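Local structure of putative ferredoxin (Hydrogenobacter thermophilus, 7M1O) at residues Thr5-Asp10 / Gly32-Val37. The protein binds a single [4Fe-4S] cluster and, as a ferredoxin, probably serves as a small electron carrier. Sequence-based numbering, arbitrary orientation.
Sequences TMVDPD and GIAEVV. With SF4 (iron/sulfur cluster), chain C.
V7 and V36 carry most of this contact. The CB of V7 is aimed at the strand 34-36, and chi1 of 175° places CG1 anti to the backbone N and CG2 anti to the carbonyl carbon, so the two methyls face different partners. CG1 reaches over the carbonyl of A34, with CG1 of V7 3.2 Å from O of A34, and also lies 3.8 Å from S3 of the cluster. CG2, beside the V7 backbone N, meets CA of E35. V36 answers from the other strand: its CG1, anti to the carbonyl carbon and beside its own backbone N, comes within 3.5 Å of the carbonyl O of T5. CG2 of T5 and CG1 of V36 pass alongside at 4.1 Å, the two side chains running opposite ways.

The strand axes run roughly antiparallel, at 152°, yet no direct hydrogen bond joins the two segments: 5-7 belongs to the three-stranded sheet with 45-47 and 67-71, and 34-36 pairs with 26-28. A water spans the gap, accepting from the backbone N of V7 at 3.0 Å and from that of V36 at 2.9 Å. The contact joins the two β-sheets of a single-cluster ferredoxin, and its V7-A34 end lines the [4Fe-4S] pocket. A34 contributes its methyl there, CB standing 3.8 Å from FE4 of the cluster, close to the ligand C18.

Just after strand 3-7 and just before strand 34-36, CG2 of I33 abuts the P9 ring at CB, 3.9 Å away. Ahead of the ligand C12, an Asx turn bends the chain: D10 N donates to D8 OD1, approaching 36° out of the carboxylate plane.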
ATOM      1  N   THR A   5       6.650   1.239  -1.020  1.00 18.02           N
ATOM      2  CA  THR A   5       5.639   0.303  -0.542  1.00 17.21           C
ATOM      3  C   THR A   5       5.016  -0.483  -1.695  1.00 18.43           C
ATOM      4  O   THR A   5       4.993  -0.021  -2.838  1.00 18.72           O
ATOM      5  CB  THR A   5       4.527   1.042   0.246  1.00 16.19           C
ATOM      6  OG1 THR A   5       3.586   0.097   0.772  1.00 16.70           O
ATOM      7  CG2 THR A   5       3.802   2.047  -0.644  1.00 15.46           C
ATOM      8  N   MET A   6       4.531  -1.684  -1.387  1.00 20.30           N
ATOM      9  CA  MET A   6       3.841  -2.523  -2.361  1.00 23.18           C
ATOM     10  C   MET A   6       2.731  -3.306  -1.671  1.00 23.35           C
ATOM     11  O   MET A   6       2.711  -3.407  -0.445  1.00 22.35           O
ATOM     12  CB  MET A   6       4.817  -3.488  -3.050  1.00 27.29           C
ATOM     13  CG  MET A   6       5.430  -4.564  -2.143  1.00 34.65           C
ATOM     14  SD  MET A   6       6.066  -5.969  -3.085  1.00 39.04           S
ATOM     15  CE  MET A   6       6.924  -6.901  -1.820  1.00 40.35           C
ATOM     16  N   VAL A   7       1.816  -3.854  -2.464  1.00 25.29           N
ATOM     17  CA  VAL A   7       0.758  -4.715  -1.949  1.00 28.88           C
ATOM     18  C   VAL A   7       0.909  -6.119  -2.516  1.00 27.36           C
ATOM     19  O   VAL A   7       1.073  -6.296  -3.721  1.00 26.49           O
ATOM     20  CB  VAL A   7      -0.645  -4.169  -2.296  1.00 34.35           C
ATOM     21  CG1 VAL A   7      -1.734  -5.140  -1.846  1.00 35.67           C
ATOM     22  CG2 VAL A   7      -0.856  -2.807  -1.657  1.00 35.67           C
ATOM     23  N   ASP A   8       0.862  -7.111  -1.635  1.00 27.11           N
ATOM     24  CA  ASP A   8       0.885  -8.508  -2.041  1.00 28.61           C
ATOM     25  C   ASP A   8      -0.545  -8.977  -2.308  1.00 29.30           C
ATOM     26  O   ASP A   8      -1.285  -9.261  -1.367  1.00 28.27           O
ATOM     27  CB  ASP A   8       1.542  -9.370  -0.961  1.00 30.85           C
ATOM     28  CG  ASP A   8       1.834 -10.780  -1.434  1.00 33.59           C
ATOM     29  OD1 ASP A   8       1.244 -11.211  -2.446  1.00 34.07           O
ATOM     30  OD2 ASP A   8       2.658 -11.462  -0.788  1.00 34.11           O
ATOM     31  N   PRO A   9      -0.942  -9.065  -3.590  1.00 31.95           N
ATOM     32  CA  PRO A   9      -2.341  -9.389  -3.887  1.00 33.76           C
ATOM     33  C   PRO A   9      -2.722 -10.805  -3.473  1.00 34.49           C
ATOM     34  O   PRO A   9      -3.905 -11.107  -3.316  1.00 35.70           O
ATOM     35  CB  PRO A   9      -2.419  -9.228  -5.405  1.00 34.12           C
ATOM     36  CG  PRO A   9      -1.048  -9.548  -5.876  1.00 33.55           C
ATOM     37  CD  PRO A   9      -0.125  -9.014  -4.817  1.00 32.55           C
ATOM     38  N   ASP A  10      -1.723 -11.661  -3.299  1.00 34.02           N
ATOM     39  CA  ASP A  10      -1.962 -13.057  -2.958  1.00 33.90           C
ATOM     40  C   ASP A  10      -2.601 -13.208  -1.580  1.00 31.60           C
ATOM     41  O   ASP A  10      -3.314 -14.179  -1.328  1.00 32.12           O
ATOM     42  CB  ASP A  10      -0.649 -13.839  -3.010  1.00 37.12           C
ATOM     43  CG  ASP A  10       0.039 -13.733  -4.358  1.00 39.83           C
ATOM     44  OD1 ASP A  10      -0.669 -13.645  -5.385  1.00 38.86           O
ATOM     45  OD2 ASP A  10       1.288 -13.734  -4.391  1.00 42.26           O
ATOM     46  N   GLY A  32     -11.708  -5.357  -5.402  1.00 27.52           N
ATOM     47  CA  GLY A  32     -11.599  -5.326  -3.955  1.00 26.20           C
ATOM     48  C   GLY A  32     -10.162  -5.382  -3.469  1.00 24.92           C
ATOM     49  O   GLY A  32      -9.836  -4.816  -2.427  1.00 24.24           O
ATOM     50  N   ILE A  33      -9.302  -6.068  -4.219  1.00 24.07           N
ATOM     51  CA  ILE A  33      -7.891  -6.178  -3.853  1.00 24.46           C
ATOM     52  C   ILE A  33      -7.190  -4.844  -4.064  1.00 23.70           C
ATOM     53  O   ILE A  33      -7.447  -4.144  -5.044  1.00 24.02           O
ATOM     54  CB  ILE A  33      -7.164  -7.268  -4.673  1.00 26.27           C
ATOM     55  CG1 ILE A  33      -7.824  -8.635  -4.465  1.00 28.80           C
ATOM     56  CG2 ILE A  33      -5.683  -7.330  -4.299  1.00 25.60           C
ATOM     57  CD1 ILE A  33      -7.687  -9.196  -3.060  1.00 30.25           C
ATOM     58  N   ALA A  34      -6.301  -4.499  -3.140  1.00 23.88           N
ATOM     59  CA  ALA A  34      -5.588  -3.230  -3.202  1.00 24.91           C
ATOM     60  C   ALA A  34      -4.338  -3.327  -4.070  1.00 27.08           C
ATOM     61  O   ALA A  34      -3.780  -4.407  -4.261  1.00 25.92           O
ATOM     62  CB  ALA A  34      -5.214  -2.772  -1.803  1.00 23.85           C
ATOM     63  N   GLU A  35      -3.916  -2.184  -4.600  1.00 28.70           N
ATOM     64  CA  GLU A  35      -2.634  -2.061  -5.282  1.00 28.35           C
ATOM     65  C   GLU A  35      -2.162  -0.623  -5.134  1.00 26.36           C
ATOM     66  O   GLU A  35      -2.979   0.280  -4.957  1.00 25.07           O
ATOM     67  CB  GLU A  35      -2.743  -2.448  -6.761  1.00 29.04           C
ATOM     68  CG  GLU A  35      -3.670  -1.557  -7.581  1.00 30.49           C
ATOM     69  CD  GLU A  35      -3.722  -1.957  -9.046  1.00 32.12           C
ATOM     70  OE1 GLU A  35      -4.546  -1.384  -9.790  1.00 32.91           O
ATOM     71  OE2 GLU A  35      -2.939  -2.841  -9.453  1.00 32.16           O
ATOM     72  N   VAL A  36      -0.852  -0.404  -5.187  1.00 25.68           N
ATOM     73  CA  VAL A  36      -0.336   0.956  -5.128  1.00 25.02           C
ATOM     74  C   VAL A  36      -0.775   1.679  -6.393  1.00 26.08           C
ATOM     75  O   VAL A  36      -0.993   1.051  -7.428  1.00 25.70           O
ATOM     76  CB  VAL A  36       1.199   1.007  -4.986  1.00 24.55           C
ATOM     77  CG1 VAL A  36       1.634   0.342  -3.684  1.00 24.32           C
ATOM     78  CG2 VAL A  36       1.878   0.364  -6.183  1.00 24.12           C
ATOM     79  N   VAL A  37      -0.922   2.971  -6.287  1.00 27.47           N
ATOM     80  CA  VAL A  37      -1.433   3.729  -7.378  1.00 28.54           C
ATOM     81  C   VAL A  37      -0.421   3.838  -8.511  1.00 30.96           C
ATOM     82  O   VAL A  37      -0.787   3.661  -9.630  1.00 31.78           O
ATOM     83  CB  VAL A  37      -2.004   5.046  -6.899  1.00 28.76           C
ATOM     84  CG1 VAL A  37      -3.207   4.789  -6.023  1.00 26.95           C
ATOM     85  CG2 VAL A  37      -0.983   5.865  -6.148  1.00 30.15           C
TER
HETATM   86 FE1  SF4 C 101      -5.795  -5.575   1.393  1.00 19.94          FE
HETATM   87 FE2  SF4 C 101      -4.258  -4.991   3.577  1.00 19.96          FE
HETATM   88 FE3  SF4 C 101      -6.919  -4.385   3.582  1.00 20.69          FE
HETATM   89 FE4  SF4 C 101      -5.211  -2.973   1.982  1.00 19.33          FE
HETATM   90  S1  SF4 C 101      -5.214  -3.036   4.258  1.00 18.50           S
HETATM   91  S2  SF4 C 101      -7.248  -3.816   1.401  1.00 20.24           S
HETATM   92  S3  SF4 C 101      -3.732  -4.609   1.394  1.00 18.57           S
HETATM   93  S4  SF4 C 101      -5.993  -6.466   3.479  1.00 19.52           S
HETATM   94  O   HOH W   1       1.082  -2.567  -5.059  1.00 24.59           O